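Local coordinates for protein cytochrome P450 reductase (Amycolatopsis methanolica 239, PDB 5OGX) that passes electrons from NADH through FAD and a [2Fe-2S] cluster to its cytochrome P450 partner, which O-demethylates lignin-derived aromatics such as guaiacol, at residues Gly30-Asn35 with Arg88-Ala93. Sequence-based numbering, arbitrary orientation.
Sequences GVWMPN and RSTADA. Unlike the reference sequence in segment 88-93: Ala91 (reference Ser), Asp92 (reference Glu). With NA (sodium ion), chain D.
Trp32 and Pro34 pack against the type I beta turn Thr90-Ala93, joining two loops of the 2Fe-2S ferredoxin domain: 30-35, which leads from helix 22-28 to the cluster pocket at Asn35, and 88-93, which leaves strand 85-88. Most of the contact is van der Waals. Trp32 CG stands anti to the backbone N (chi1 -180°), and from there the ring turns its CE3 edge to the Asp92 carbonyl, Trp32 CE3 lying 3.7 Å from Asp92 O; Trp32 CZ3 is 3.9 Å from Asp92 CB. Trp32 NE1 is hydrogen-bonded to Asp196, and Arg95 makes a cation-pi contact with the ring. An alanine in place of Trp32 would probably open a gap beside Asp92 and leave Asp196 without this donor. The Pro34 ring and Thr90 side chain run alongside in opposite senses, Pro34 CG 3.8 Å from Thr90 CG2, while Pro34 CD comes to 3.2 Å from Ser89 OG. Deeper in, Met33 CB meets Ala93 CB at 4.1 Å, near Val9 of strand 5-9. Ala93 CA makes a long, bent C-H...O contact with Trp32 O, 3.5 Å. Within 30-35, Asn35 ND2 donates to Met33 O, in the plane of the Asn35 side-chain amide. A modelled sodium ion has Met33 SD at 2.8 Å and Pro34 O at 3.0 Å as protein ligands.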
ATOM      1  N   GLY A  30       4.409   9.841  15.340  1.00 27.91           N
ATOM      2  CA  GLY A  30       3.758  10.742  14.408  1.00 25.89           C
ATOM      3  C   GLY A  30       4.707  11.540  13.544  1.00 25.97           C
ATOM      4  O   GLY A  30       4.320  12.593  13.032  1.00 25.81           O
ATOM      5  N   VAL A  31       5.950  11.077  13.392  1.00 20.95           N
ATOM      6  CA  VAL A  31       6.988  11.770  12.631  1.00 21.01           C
ATOM      7  C   VAL A  31       7.161  11.000  11.332  1.00 19.92           C
ATOM      8  O   VAL A  31       7.566   9.832  11.354  1.00 21.21           O
ATOM      9  CB  VAL A  31       8.316  11.833  13.399  1.00 23.18           C
ATOM     10  CG1 VAL A  31       9.413  12.410  12.504  1.00 23.34           C
ATOM     11  CG2 VAL A  31       8.158  12.626  14.692  1.00 26.62           C
ATOM     12  N   TRP A  32       6.851  11.640  10.208  1.00 18.24           N
ATOM     13  CA  TRP A  32       6.802  10.920   8.940  1.00 17.63           C
ATOM     14  C   TRP A  32       8.182  10.759   8.320  1.00 17.74           C
ATOM     15  O   TRP A  32       9.024  11.662   8.366  1.00 20.80           O
ATOM     16  CB  TRP A  32       5.903  11.634   7.936  1.00 16.88           C
ATOM     17  CG  TRP A  32       5.856  10.878   6.633  1.00 18.25           C
ATOM     18  CD1 TRP A  32       5.172   9.720   6.374  1.00 18.41           C
ATOM     19  CD2 TRP A  32       6.552  11.214   5.435  1.00 16.70           C
ATOM     20  NE1 TRP A  32       5.390   9.319   5.066  1.00 18.62           N
ATOM     21  CE2 TRP A  32       6.229  10.234   4.469  1.00 18.06           C
ATOM     22  CE3 TRP A  32       7.410  12.273   5.076  1.00 17.43           C
ATOM     23  CZ2 TRP A  32       6.753  10.256   3.172  1.00 18.29           C
ATOM     24  CZ3 TRP A  32       7.916  12.305   3.785  1.00 21.87           C
ATOM     25  CH2 TRP A  32       7.581  11.306   2.844  1.00 21.26           C
ATOM     26  N   MET A  33       8.392   9.609   7.706  1.00 17.70           N
ATOM     27  CA  MET A  33       9.427   9.473   6.697  1.00 19.18           C
ATOM     28  C   MET A  33       8.967   8.413   5.714  1.00 17.74           C
ATOM     29  O   MET A  33       8.094   7.600   6.041  1.00 18.40           O
ATOM     30  CB  MET A  33      10.772   9.095   7.319  1.00 19.91           C
ATOM     31  CG  MET A  33      10.683   7.831   8.143  1.00 22.33           C
ATOM     32  SD  MET A  33      12.341   7.227   8.536  1.00 28.28           S
ATOM     33  CE  MET A  33      13.186   8.759   8.990  1.00 35.16           C
ATOM     34  N   PRO A  34       9.506   8.412   4.496  1.00 17.96           N
ATOM     35  CA  PRO A  34       8.968   7.520   3.458  1.00 15.86           C
ATOM     36  C   PRO A  34       9.077   6.057   3.841  1.00 17.08           C
ATOM     37  O   PRO A  34      10.049   5.619   4.458  1.00 17.47           O
ATOM     38  CB  PRO A  34       9.828   7.826   2.225  1.00 19.34           C
ATOM     39  CG  PRO A  34      10.533   9.098   2.511  1.00 26.78           C
ATOM     40  CD  PRO A  34      10.534   9.333   3.983  1.00 20.48           C
ATOM     41  N   ASN A  35       8.056   5.304   3.487  1.00 14.56           N
ATOM     42  CA  ASN A  35       7.979   3.915   3.790  1.00 13.31           C
ATOM     43  C   ASN A  35       6.945   3.232   2.901  1.00 15.14           C
ATOM     44  O   ASN A  35       5.947   3.787   2.665  1.00 15.03           O
ATOM     45  CB  ASN A  35       7.661   3.705   5.257  1.00 17.33           C
ATOM     46  CG  ASN A  35       6.287   4.136   5.633  1.00 17.44           C
ATOM     47  OD1 ASN A  35       5.409   3.351   5.731  1.00 20.97           O
ATOM     48  ND2 ASN A  35       6.139   5.377   5.893  1.00 14.97           N
ATOM     49  N   ARG A  88      19.243  11.620   7.853  1.00 22.92           N
ATOM     50  CA  ARG A  88      18.681  12.455   6.801  1.00 22.55           C
ATOM     51  C   ARG A  88      17.864  11.568   5.891  1.00 24.76           C
ATOM     52  O   ARG A  88      18.366  10.562   5.375  1.00 23.45           O
ATOM     53  CB  ARG A  88      19.757  13.177   5.994  1.00 22.93           C
ATOM     54  CG  ARG A  88      19.134  14.010   4.851  1.00 25.82           C
ATOM     55  CD  ARG A  88      20.185  14.700   4.014  1.00 26.35           C
ATOM     56  NE  ARG A  88      21.096  13.770   3.352  1.00 26.70           N
ATOM     57  CZ  ARG A  88      20.786  13.023   2.299  1.00 24.46           C
ATOM     58  NH1 ARG A  88      19.577  13.085   1.754  1.00 26.27           N
ATOM     59  NH2 ARG A  88      21.707  12.226   1.771  1.00 29.84           N
ATOM     60  N   SER A  89      16.604  11.943   5.708  1.00 20.51           N
ATOM     61  CA  SER A  89      15.714  11.247   4.795  1.00 20.20           C
ATOM     62  C   SER A  89      15.441  12.197   3.637  1.00 20.61           C
ATOM     63  O   SER A  89      16.348  12.905   3.194  1.00 26.33           O
ATOM     64  CB  SER A  89      14.432  10.815   5.529  1.00 23.30           C
ATOM     65  OG  SER A  89      13.493  10.188   4.669  1.00 22.06           O
ATOM     66  N   THR A  90      14.212  12.235   3.137  1.00 20.29           N
ATOM     67  CA  THR A  90      13.889  13.200   2.097  1.00 18.67           C
ATOM     68  C   THR A  90      13.591  14.564   2.711  1.00 18.12           C
ATOM     69  O   THR A  90      13.440  14.711   3.924  1.00 20.29           O
ATOM     70  CB  THR A  90      12.669  12.742   1.308  1.00 21.82           C
ATOM     71  OG1 THR A  90      11.593  12.610   2.231  1.00 22.85           O
ATOM     72  CG2 THR A  90      12.905  11.398   0.644  1.00 28.35           C
ATOM     73  N   ALA A  91      13.465  15.571   1.840  1.00 19.46           N
ATOM     74  CA  ALA A  91      13.253  16.943   2.300  1.00 20.13           C
ATOM     75  C   ALA A  91      12.021  17.061   3.188  1.00 19.69           C
ATOM     76  O   ALA A  91      12.019  17.828   4.161  1.00 23.81           O
ATOM     77  CB  ALA A  91      13.126  17.882   1.103  1.00 25.94           C
ATOM     78  N   ASP A  92      10.958  16.324   2.862  1.00 21.12           N
ATOM     79  CA  ASP A  92       9.710  16.426   3.606  1.00 24.96           C
ATOM     80  C   ASP A  92       9.679  15.569   4.863  1.00 23.63           C
ATOM     81  O   ASP A  92       8.729  15.683   5.637  1.00 22.89           O
ATOM     82  CB  ASP A  92       8.522  16.025   2.720  1.00 24.06           C
ATOM     83  CG  ASP A  92       8.198  17.072   1.678  1.00 34.32           C
ATOM     84  OD1 ASP A  92       8.789  18.168   1.729  1.00 34.77           O
ATOM     85  OD2 ASP A  92       7.354  16.793   0.803  1.00 40.48           O
ATOM     86  N   ALA A  93      10.676  14.720   5.092  1.00 20.06           N
ATOM     87  CA  ALA A  93      10.660  13.887   6.284  1.00 20.89           C
ATOM     88  C   ALA A  93      10.661  14.761   7.531  1.00 21.71           C
ATOM     89  O   ALA A  93      11.272  15.833   7.561  1.00 23.02           O
ATOM     90  CB  ALA A  93      11.868  12.948   6.295  1.00 22.56           C
TER
HETATM   91 NA    NA D 403      12.517   6.568   5.807  1.00 35.47          NA